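Local atomic coordinates of putative acetyltransferase (Nocardia farcinica, PDB entry 3D9W), a protein that probably transfers acetyl groups from acetyl-coenzyme A to the amino group of arylamines, as members of the arylamine N-acetyltransferase family do. Residues Val124-Ala127 / Val132-Cys135; Ala91-Leu96 / Ala120-Thr125; Tyr147-Gln152 / Tyr191-Ala196; Asp19-Arg24 / Ala86-Ala91. All coordinates share one frame; numbering follows the deposited sequence.

Interaction 1 (Val124-Ala127 / Val132-Cys135)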
# COMPACT_ATOMS: atom_id res chain seq x y z
N VAL A 124 5.22 13.68 2.29
CA VAL A 124 6.64 13.76 2.62
C VAL A 124 7.39 15.00 2.12
O VAL A 124 7.13 15.51 1.03
CB VAL A 124 7.36 12.50 2.08
CG1 VAL A 124 8.78 12.41 2.60
CG2 VAL A 124 6.56 11.27 2.45
N THR A 125 8.35 15.47 2.93
CA THR A 125 9.17 16.63 2.59
C THR A 125 10.66 16.31 2.69
O THR A 125 11.12 15.77 3.69
CB THR A 125 8.87 17.79 3.54
OG1 THR A 125 9.24 17.43 4.88
CG2 THR A 125 7.39 18.13 3.50
N THR A 126 11.42 16.65 1.65
CA THR A 126 12.85 16.37 1.65
C THR A 126 13.65 17.55 2.16
O THR A 126 13.09 18.58 2.55
CB THR A 126 13.37 15.99 0.23
OG1 THR A 126 13.64 17.18 -0.53
CG2 THR A 126 12.35 15.12 -0.49
N ALA A 127 14.97 17.41 2.16
CA ALA A 127 15.87 18.45 2.65
C ALA A 127 16.43 19.33 1.54
O ALA A 127 17.22 20.24 1.79
CB ALA A 127 17.01 17.80 3.43
N VAL A 132 6.29 19.18 -1.78
CA VAL A 132 5.59 18.17 -1.00
C VAL A 132 5.41 16.89 -1.81
O VAL A 132 4.91 16.93 -2.93
CB VAL A 132 4.21 18.69 -0.59
CG1 VAL A 132 3.44 17.61 0.16
CG2 VAL A 132 4.37 19.93 0.27
N TRP A 133 5.83 15.77 -1.25
CA TRP A 133 5.70 14.51 -1.96
C TRP A 133 4.74 13.53 -1.30
O TRP A 133 4.75 13.34 -0.08
CB TRP A 133 7.07 13.86 -2.14
CG TRP A 133 7.99 14.75 -2.86
CD1 TRP A 133 8.83 15.68 -2.32
CD2 TRP A 133 8.10 14.88 -4.28
NE1 TRP A 133 9.47 16.38 -3.32
CE2 TRP A 133 9.03 15.91 -4.53
CE3 TRP A 133 7.49 14.24 -5.36
CZ2 TRP A 133 9.38 16.31 -5.82
CZ3 TRP A 133 7.83 14.63 -6.65
CH2 TRP A 133 8.77 15.66 -6.87
N MET A 134 3.89 12.92 -2.13
CA MET A 134 2.92 11.95 -1.67
C MET A 134 3.49 10.57 -1.88
O MET A 134 3.83 10.21 -3.00
CB MET A 134 1.62 12.09 -2.46
CG MET A 134 0.89 13.39 -2.21
SD MET A 134 0.51 13.54 -0.48
CE MET A 134 -0.51 12.06 -0.26
N CYS A 135 3.61 9.80 -0.81
CA CYS A 135 4.13 8.44 -0.91
C CYS A 135 3.02 7.44 -0.62
O CYS A 135 2.55 7.30 0.51
CB CYS A 135 5.30 8.24 0.06
SG CYS A 135 6.74 9.30 -0.29
O HOH W 1 12.15 17.96 -2.90

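Interaction 2 (Ala91-Leu96 / Ala120-Thr125)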
# COMPACT_ATOMS: atom_id res chain seq x y z
N ALA A 91 8.20 4.83 9.50
CA ALA A 91 9.29 4.66 10.46
C ALA A 91 10.64 4.88 9.78
O ALA A 91 11.48 5.62 10.29
CB ALA A 91 9.23 3.29 11.07
N ALA A 92 10.85 4.24 8.64
CA ALA A 92 12.09 4.38 7.90
C ALA A 92 12.31 5.83 7.47
O ALA A 92 13.39 6.39 7.68
CB ALA A 92 12.08 3.48 6.69
N LEU A 93 11.29 6.42 6.88
CA LEU A 93 11.36 7.80 6.42
C LEU A 93 11.83 8.70 7.54
O LEU A 93 12.78 9.46 7.38
CB LEU A 93 9.99 8.28 5.94
CG LEU A 93 9.48 7.65 4.65
CD1 LEU A 93 8.10 8.20 4.33
CD2 LEU A 93 10.45 7.93 3.53
N GLU A 94 11.16 8.61 8.68
CA GLU A 94 11.51 9.42 9.84
C GLU A 94 12.99 9.20 10.18
O GLU A 94 13.78 10.15 10.24
CB GLU A 94 10.64 9.01 11.03
CG GLU A 94 10.72 9.95 12.19
CD GLU A 94 9.70 9.61 13.25
OE1 GLU A 94 9.87 8.57 13.92
OE2 GLU A 94 8.72 10.38 13.40
N ARG A 95 13.34 7.94 10.38
CA ARG A 95 14.71 7.57 10.69
C ARG A 95 15.74 8.28 9.83
O ARG A 95 16.74 8.78 10.34
CB ARG A 95 14.88 6.06 10.58
CG ARG A 95 14.32 5.33 11.78
CD ARG A 95 15.05 5.79 13.03
NE ARG A 95 16.46 5.38 12.99
CZ ARG A 95 16.89 4.15 13.24
NH1 ARG A 95 16.03 3.18 13.55
NH2 ARG A 95 18.18 3.87 13.15
N LEU A 96 15.50 8.32 8.52
CA LEU A 96 16.43 8.95 7.59
C LEU A 96 16.39 10.48 7.62
O LEU A 96 17.06 11.13 6.83
CB LEU A 96 16.16 8.44 6.18
CG LEU A 96 16.18 6.91 6.11
CD1 LEU A 96 15.85 6.45 4.70
CD2 LEU A 96 17.53 6.39 6.53
N ALA A 120 -4.12 4.50 3.98
CA ALA A 120 -2.95 5.23 4.44
C ALA A 120 -2.13 5.89 3.33
O ALA A 120 -1.76 5.25 2.35
CB ALA A 120 -2.07 4.30 5.26
N LEU A 121 -1.85 7.17 3.51
CA LEU A 121 -1.06 7.93 2.55
C LEU A 121 -0.04 8.73 3.34
O LEU A 121 -0.28 9.08 4.49
CB LEU A 121 -1.93 8.88 1.73
CG LEU A 121 -2.86 8.26 0.67
CD1 LEU A 121 -3.74 9.35 0.05
CD2 LEU A 121 -2.02 7.54 -0.41
N LEU A 122 1.10 9.01 2.72
CA LEU A 122 2.14 9.77 3.39
C LEU A 122 2.54 11.03 2.61
O LEU A 122 2.88 10.97 1.43
CB LEU A 122 3.37 8.89 3.61
CG LEU A 122 3.19 7.63 4.46
CD1 LEU A 122 4.46 6.79 4.46
CD2 LEU A 122 2.81 8.02 5.88
N ARG A 123 2.46 12.17 3.30
CA ARG A 123 2.83 13.49 2.76
C ARG A 123 4.28 13.65 3.24
O ARG A 123 4.55 13.74 4.45
CB ARG A 123 1.93 14.57 3.37
CG ARG A 123 2.27 16.01 3.01
CD ARG A 123 1.58 16.97 3.99
NE ARG A 123 1.96 18.37 3.82
CZ ARG A 123 1.26 19.24 3.10
NH1 ARG A 123 0.15 18.86 2.48
NH2 ARG A 123 1.67 20.50 3.00
N VAL A 124 5.22 13.68 2.29
CA VAL A 124 6.64 13.76 2.62
C VAL A 124 7.39 15.00 2.12
O VAL A 124 7.13 15.51 1.03
CB VAL A 124 7.36 12.50 2.08
CG1 VAL A 124 8.78 12.41 2.60
CG2 VAL A 124 6.56 11.27 2.45
N THR A 125 8.35 15.47 2.93
CA THR A 125 9.17 16.63 2.59
C THR A 125 10.66 16.31 2.69
O THR A 125 11.12 15.77 3.69
CB THR A 125 8.87 17.79 3.54
OG1 THR A 125 9.24 17.43 4.88
CG2 THR A 125 7.39 18.13 3.50

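Interaction 3 (Tyr147-Gln152 / Tyr191-Ala196)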
# COMPACT_ATOMS: atom_id res chain seq x y z
N TYR A 147 4.66 10.99 -5.91
CA TYR A 147 4.12 11.99 -6.80
C TYR A 147 3.95 13.29 -6.04
O TYR A 147 3.48 13.30 -4.90
CB TYR A 147 2.79 11.54 -7.41
CG TYR A 147 1.69 11.17 -6.45
CD1 TYR A 147 1.59 9.88 -5.93
CD2 TYR A 147 0.71 12.10 -6.11
CE1 TYR A 147 0.52 9.53 -5.11
CE2 TYR A 147 -0.35 11.76 -5.29
CZ TYR A 147 -0.45 10.47 -4.80
OH TYR A 147 -1.52 10.13 -4.01
N GLU A 148 4.39 14.38 -6.65
CA GLU A 148 4.32 15.70 -6.04
C GLU A 148 2.89 16.10 -5.69
O GLU A 148 1.96 15.83 -6.45
CB GLU A 148 4.96 16.73 -6.97
CG GLU A 148 4.79 18.17 -6.53
CD GLU A 148 5.82 19.09 -7.15
OE1 GLU A 148 6.02 19.02 -8.39
OE2 GLU A 148 6.44 19.88 -6.40
N LEU A 149 2.72 16.75 -4.54
CA LEU A 149 1.39 17.17 -4.11
C LEU A 149 0.94 18.47 -4.77
O LEU A 149 0.75 19.47 -4.08
CB LEU A 149 1.34 17.34 -2.59
CG LEU A 149 0.00 17.17 -1.85
CD1 LEU A 149 -0.27 18.40 -1.02
CD2 LEU A 149 -1.14 16.92 -2.82
N ARG A 150 0.78 18.47 -6.10
CA ARG A 150 0.32 19.67 -6.81
C ARG A 150 -0.56 19.29 -8.00
O ARG A 150 -0.46 18.19 -8.53
CB ARG A 150 1.51 20.49 -7.32
CG ARG A 150 2.20 19.86 -8.51
CD ARG A 150 3.32 20.74 -9.02
NE ARG A 150 4.10 20.08 -10.06
CZ ARG A 150 3.69 19.93 -11.32
NH1 ARG A 150 2.51 20.39 -11.70
NH2 ARG A 150 4.47 19.30 -12.19
N PRO A 151 -1.43 20.20 -8.45
CA PRO A 151 -2.33 19.94 -9.57
C PRO A 151 -1.59 19.44 -10.81
O PRO A 151 -0.67 20.10 -11.30
CB PRO A 151 -2.98 21.30 -9.81
CG PRO A 151 -3.03 21.89 -8.45
CD PRO A 151 -1.67 21.55 -7.89
N GLN A 152 -2.01 18.28 -11.31
CA GLN A 152 -1.40 17.68 -12.50
C GLN A 152 -2.49 16.95 -13.27
O GLN A 152 -2.52 15.73 -13.33
CB GLN A 152 -0.28 16.71 -12.10
CG GLN A 152 0.91 17.37 -11.39
CD GLN A 152 1.96 16.37 -10.94
OE1 GLN A 152 2.59 15.69 -11.75
NE2 GLN A 152 2.15 16.27 -9.62
N TYR A 191 -8.43 6.82 -5.98
CA TYR A 191 -8.99 7.25 -4.72
C TYR A 191 -9.02 8.76 -4.57
O TYR A 191 -8.60 9.49 -5.45
CB TYR A 191 -8.16 6.66 -3.57
CG TYR A 191 -6.66 6.97 -3.64
CD1 TYR A 191 -6.19 8.28 -3.66
CD2 TYR A 191 -5.72 5.93 -3.69
CE1 TYR A 191 -4.82 8.55 -3.73
CE2 TYR A 191 -4.36 6.20 -3.75
CZ TYR A 191 -3.92 7.50 -3.77
OH TYR A 191 -2.57 7.75 -3.85
N THR A 192 -9.53 9.22 -3.44
CA THR A 192 -9.57 10.64 -3.15
C THR A 192 -9.03 10.83 -1.73
O THR A 192 -9.11 9.92 -0.91
CB THR A 192 -11.00 11.19 -3.18
OG1 THR A 192 -11.74 10.67 -2.06
CG2 THR A 192 -11.69 10.83 -4.48
N PHE A 193 -8.47 12.00 -1.45
CA PHE A 193 -7.95 12.26 -0.11
C PHE A 193 -7.92 13.74 0.24
O PHE A 193 -7.87 14.60 -0.64
CB PHE A 193 -6.55 11.66 0.08
CG PHE A 193 -5.48 12.33 -0.73
CD1 PHE A 193 -5.25 11.95 -2.04
CD2 PHE A 193 -4.66 13.30 -0.16
CE1 PHE A 193 -4.21 12.52 -2.77
CE2 PHE A 193 -3.63 13.87 -0.87
CZ PHE A 193 -3.40 13.48 -2.18
N THR A 194 -7.95 14.02 1.54
CA THR A 194 -7.90 15.39 2.03
C THR A 194 -6.52 15.61 2.61
O THR A 194 -5.72 14.69 2.67
CB THR A 194 -8.97 15.65 3.12
OG1 THR A 194 -8.68 14.87 4.29
CG2 THR A 194 -10.35 15.30 2.61
N THR A 195 -6.24 16.83 3.05
CA THR A 195 -4.94 17.10 3.62
C THR A 195 -4.98 17.18 5.13
O THR A 195 -4.11 17.78 5.76
CB THR A 195 -4.36 18.39 3.06
OG1 THR A 195 -5.34 19.43 3.19
CG2 THR A 195 -3.97 18.21 1.61
N ALA A 196 -6.01 16.58 5.71
CA ALA A 196 -6.16 16.55 7.16
C ALA A 196 -5.00 15.76 7.77
O ALA A 196 -4.74 14.62 7.36
CB ALA A 196 -7.48 15.91 7.53

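Interaction 4 (Asp19-Arg24 / Ala86-Ala91)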
# COMPACT_ATOMS: atom_id res chain seq x y z
N ASP A 19 18.61 -1.14 9.19
CA ASP A 19 19.41 -1.97 8.31
C ASP A 19 18.72 -3.24 7.83
O ASP A 19 18.89 -3.66 6.69
CB ASP A 19 20.74 -2.25 9.00
CG ASP A 19 21.44 -0.96 9.42
OD1 ASP A 19 21.98 -0.26 8.53
OD2 ASP A 19 21.40 -0.63 10.63
N ALA A 20 17.93 -3.86 8.70
CA ALA A 20 17.22 -5.05 8.28
C ALA A 20 16.28 -4.61 7.15
O ALA A 20 16.26 -5.20 6.07
CB ALA A 20 16.41 -5.62 9.44
N TYR A 21 15.53 -3.55 7.41
CA TYR A 21 14.58 -3.01 6.44
C TYR A 21 15.20 -2.63 5.10
O TYR A 21 14.79 -3.14 4.05
CB TYR A 21 13.87 -1.78 7.04
CG TYR A 21 12.93 -1.11 6.07
CD1 TYR A 21 11.71 -1.70 5.72
CD2 TYR A 21 13.29 0.07 5.44
CE1 TYR A 21 10.87 -1.11 4.76
CE2 TYR A 21 12.47 0.67 4.47
CZ TYR A 21 11.26 0.07 4.14
OH TYR A 21 10.48 0.67 3.19
N LEU A 22 16.17 -1.72 5.12
CA LEU A 22 16.82 -1.27 3.89
C LEU A 22 17.40 -2.44 3.10
O LEU A 22 17.41 -2.43 1.86
CB LEU A 22 17.90 -0.24 4.20
CG LEU A 22 17.37 1.03 4.85
CD1 LEU A 22 18.51 2.00 5.10
CD2 LEU A 22 16.31 1.66 3.96
N ALA A 23 17.87 -3.45 3.83
CA ALA A 23 18.45 -4.63 3.21
C ALA A 23 17.35 -5.43 2.55
O ALA A 23 17.51 -5.95 1.45
CB ALA A 23 19.13 -5.48 4.26
N ARG A 24 16.22 -5.52 3.22
CA ARG A 24 15.09 -6.27 2.71
C ARG A 24 14.48 -5.71 1.43
O ARG A 24 14.04 -6.48 0.58
CB ARG A 24 14.02 -6.38 3.81
CG ARG A 24 12.95 -7.40 3.53
CD ARG A 24 11.80 -6.79 2.76
NE ARG A 24 10.79 -7.79 2.43
CZ ARG A 24 10.82 -8.55 1.34
NH1 ARG A 24 11.80 -8.42 0.46
NH2 ARG A 24 9.85 -9.42 1.13
N ALA A 86 2.37 1.31 5.08
CA ALA A 86 2.66 2.71 5.36
C ALA A 86 3.32 2.90 6.72
O ALA A 86 4.22 3.73 6.88
CB ALA A 86 1.38 3.54 5.27
N GLY A 87 2.87 2.13 7.70
CA GLY A 87 3.41 2.23 9.05
C GLY A 87 4.90 1.94 9.12
O GLY A 87 5.65 2.60 9.85
N LEU A 88 5.32 0.96 8.34
CA LEU A 88 6.72 0.58 8.30
C LEU A 88 7.50 1.62 7.52
O LEU A 88 8.57 2.05 7.94
CB LEU A 88 6.86 -0.79 7.63
CG LEU A 88 8.25 -1.43 7.67
CD1 LEU A 88 8.65 -1.63 9.12
CD2 LEU A 88 8.22 -2.75 6.92
N PHE A 89 6.95 2.02 6.37
CA PHE A 89 7.60 3.02 5.52
C PHE A 89 7.78 4.35 6.26
O PHE A 89 8.80 5.01 6.10
CB PHE A 89 6.79 3.24 4.25
CG PHE A 89 7.56 3.92 3.15
CD1 PHE A 89 8.59 3.25 2.50
CD2 PHE A 89 7.27 5.22 2.79
CE1 PHE A 89 9.32 3.89 1.49
CE2 PHE A 89 8.00 5.85 1.79
CZ PHE A 89 9.02 5.19 1.14
N ALA A 90 6.80 4.73 7.06
CA ALA A 90 6.89 5.98 7.80
C ALA A 90 8.07 5.95 8.79
O ALA A 90 8.84 6.91 8.89
CB ALA A 90 5.59 6.25 8.54
N ALA A 91 8.20 4.83 9.50
CA ALA A 91 9.29 4.66 10.46
C ALA A 91 10.64 4.88 9.78
O ALA A 91 11.48 5.62 10.29
CB ALA A 91 9.23 3.29 11.07

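Interaction 1 (Val124-Ala127 / Val132-Cys135)
Val-124 and Trp-133 face each other as an antiparallel hydrogen-bonded pair, their CA atoms 4.7 Å apart. Trp-133 N gives its hydrogen to Val-124 O at 2.6 Å, and Val-124 N returns one to Trp-133 O; the second bond refines so short that its exact length is doubtful. The apolar contacts lie on the sheet face that carries Val-124, Trp-133 and Cys-135. With chi1 at -170°, Val-124 turns CG2 anti to its carbonyl carbon, which brings this methyl within 3.4 Å of Cys-135 SG. Leu-38 of helix 35-48 touches all three side chains. The indole lies beside the backbone of the first strand: Val-124 O comes near the ring plane at its edge, 3.8 Å from CD1, and Thr-126 CG2 approaches the same CD1 obliquely at 4.0 Å. A water makes the polar link between the side chains. It accepts from Trp-133 NE1 at 3.1 Å and donates to Thr-126 OG1 at 2.9 Å, a hydroxyl that is also hydrogen-bonded to Asp-128 OD2 in the connecting turn. Two antiparallel strands, adjacent in the sheet and joined by a short connection, make this a beta hairpin, formed by strands 117-125 and 132-135.

Interaction 2 (Ala91-Leu96 / Ala120-Thr125)
Leu-93 and Leu-122 both stretch out to reach one another. In each, CG lies anti to the carbonyl carbon and CD1 then continues the chain in extended form, with chi2 at 179° for Leu-93 and 174° for Leu-122, so that the two far methyls are the ones that touch. This is helix-on-sheet packing: the last turn of helix 82-95 lies over one face of strand 117-125 in the antiparallel sheet, and the contact is wholly apolar and buried. The backbones stay well apart, the closest CA atoms being those of Leu-93 and Val-124 at 8.5 Å, and side chains alone span the gap. Leu-122 and Val-124, two residues apart on the strand, both point toward the helix and offer it a pair of neighbouring methyl-bearing groups. Leu-93 crosses Leu-122 at a slant but meets Val-124 at about a right angle. Leu-38 and Leu-41 of helix 35-48, together with Val-100 on the adjoining strand 99-107, also pack on Leu-93 and extend the apolar layer between helices and sheet. A single methyl does the touching from the helix: Leu-93 CD1 sits 3.9 Å from Leu-122 CD1 and equally 3.9 Å from Val-124 CG2.

Interaction 3 (Tyr147-Gln152 / Tyr191-Ala196)
Tyr-147 and Tyr-191 meet hydroxyl to hydroxyl, each reaching out from its own strand to the other. The hydrogen bond between Tyr-147 OH and Tyr-191 OH measures 2.6 Å, and either oxygen could donate. Each hydroxyl lies near the plane of the other's ring, at its edge, so the two rings meet through their oxygens without stacking. Tyr-147 has CG between its backbone N and carbonyl carbon (chi1 57°), and its ring reaches from the outermost strand 147-148 across to strand 188-193.

The apolar part of the contact centres on Phe-193. Leu-149 CD2 approaches the edge of its ring, 4.2 Å from CZ, the two side chains running antiparallel alongside each other, and Tyr-147 OH lies obliquely 3.8 Å from Phe-193 CE1. Trp-177 stacks on the phenylalanine, while Leu-121 and Met-134 also pack against it. Three strands separate 147-148 from 188-193 in sheet order, yet their side chains touch, which means the sheet curls round on itself, consistent with the beta-barrel domain of this family.

The charged pair of 147-152 flanks a turn. Leu-149 is the centre of an inverse gamma turn, and beyond it Arg-150 NE makes a salt bridge to Glu-148 OE1 at 2.8 Å. The carboxylate oxygen lies in the guanidinium plane but is itself met from well above the carboxylate plane; Gln-152 CG covers one guanidinium face.

The short bond gives each buried tyrosine hydroxyl a polar partner, and Tyr-191 OH adds a weak hydrogen bond to Asp-136 OD2, connecting the edge strand through Tyr-191 to Asp-136.

Interaction 4 (Asp19-Arg24 / Ala86-Ala91)
Within 19-24 and 86-91 the two helices come nearest at Tyr-21 and Leu-88, with 8.8 Å between their CA atoms. Both segments are regular helix, as the bonds from Arg-24 N to Ala-20 O (2.9 Å) and from Ala-90 N to Ala-86 O (2.8 Å) attest, and at this separation the side chains must bridge the gap. Tyr-21 does most of the bridging. Its CG stands anti to the backbone N (chi1 176°), and the ring extends toward helix 82-95. Leu-88 lies alongside the ring, pointing back the other way, with CD2 3.8 Å from Tyr-21 CE1 in an oblique approach. Further out, the phenol oxygen reaches the edge of Phe-89, near the plane of that ring, with Tyr-21 OH 3.3 Å from Phe-89 CD1. This is a plain contact; the hydrogen-bond partner of the hydroxyl is His-45 ND1, on helix 35-48. The imidazole of His-45 also meets the Phe-89 ring with the planes about perpendicular, so one histidine joins both aromatic residues. Leu-88 packs on Leu-66, Gln-70 and Leu-73 of helix 66-73, whereas Phe-89 faces Leu-41 and Val-42 of helix 35-48 and touches Leu-122 on strand 117-125. Helix 82-95 thereby lies between helix 18-25 and the sheet.

Overall arrangement
Strand 117-125 is common to interactions 1 and 2, and helix 82-95 to interactions 2 and 4, giving a continuous path from hairpin to helical layer. Interactions 2, 3 and 4 are buried; interaction 1, at the turn end of its hairpin, is partly open and the one with a bridging water. Backbone bonds hold interaction 1, methyl packing alone holds 2, and aromatic side chains carry 3 and 4, with two tyrosine hydroxyls paired in 3 and a single one bonded to a histidine in 4. Ala-92 against the Tyr-21 ring and Ala-120 against Ala-86 link 2 to 4, while Leu-121 on Tyr-191 links 2 to 3. Interactions 3 and 4 themselves lie about 24 Å apart between centres.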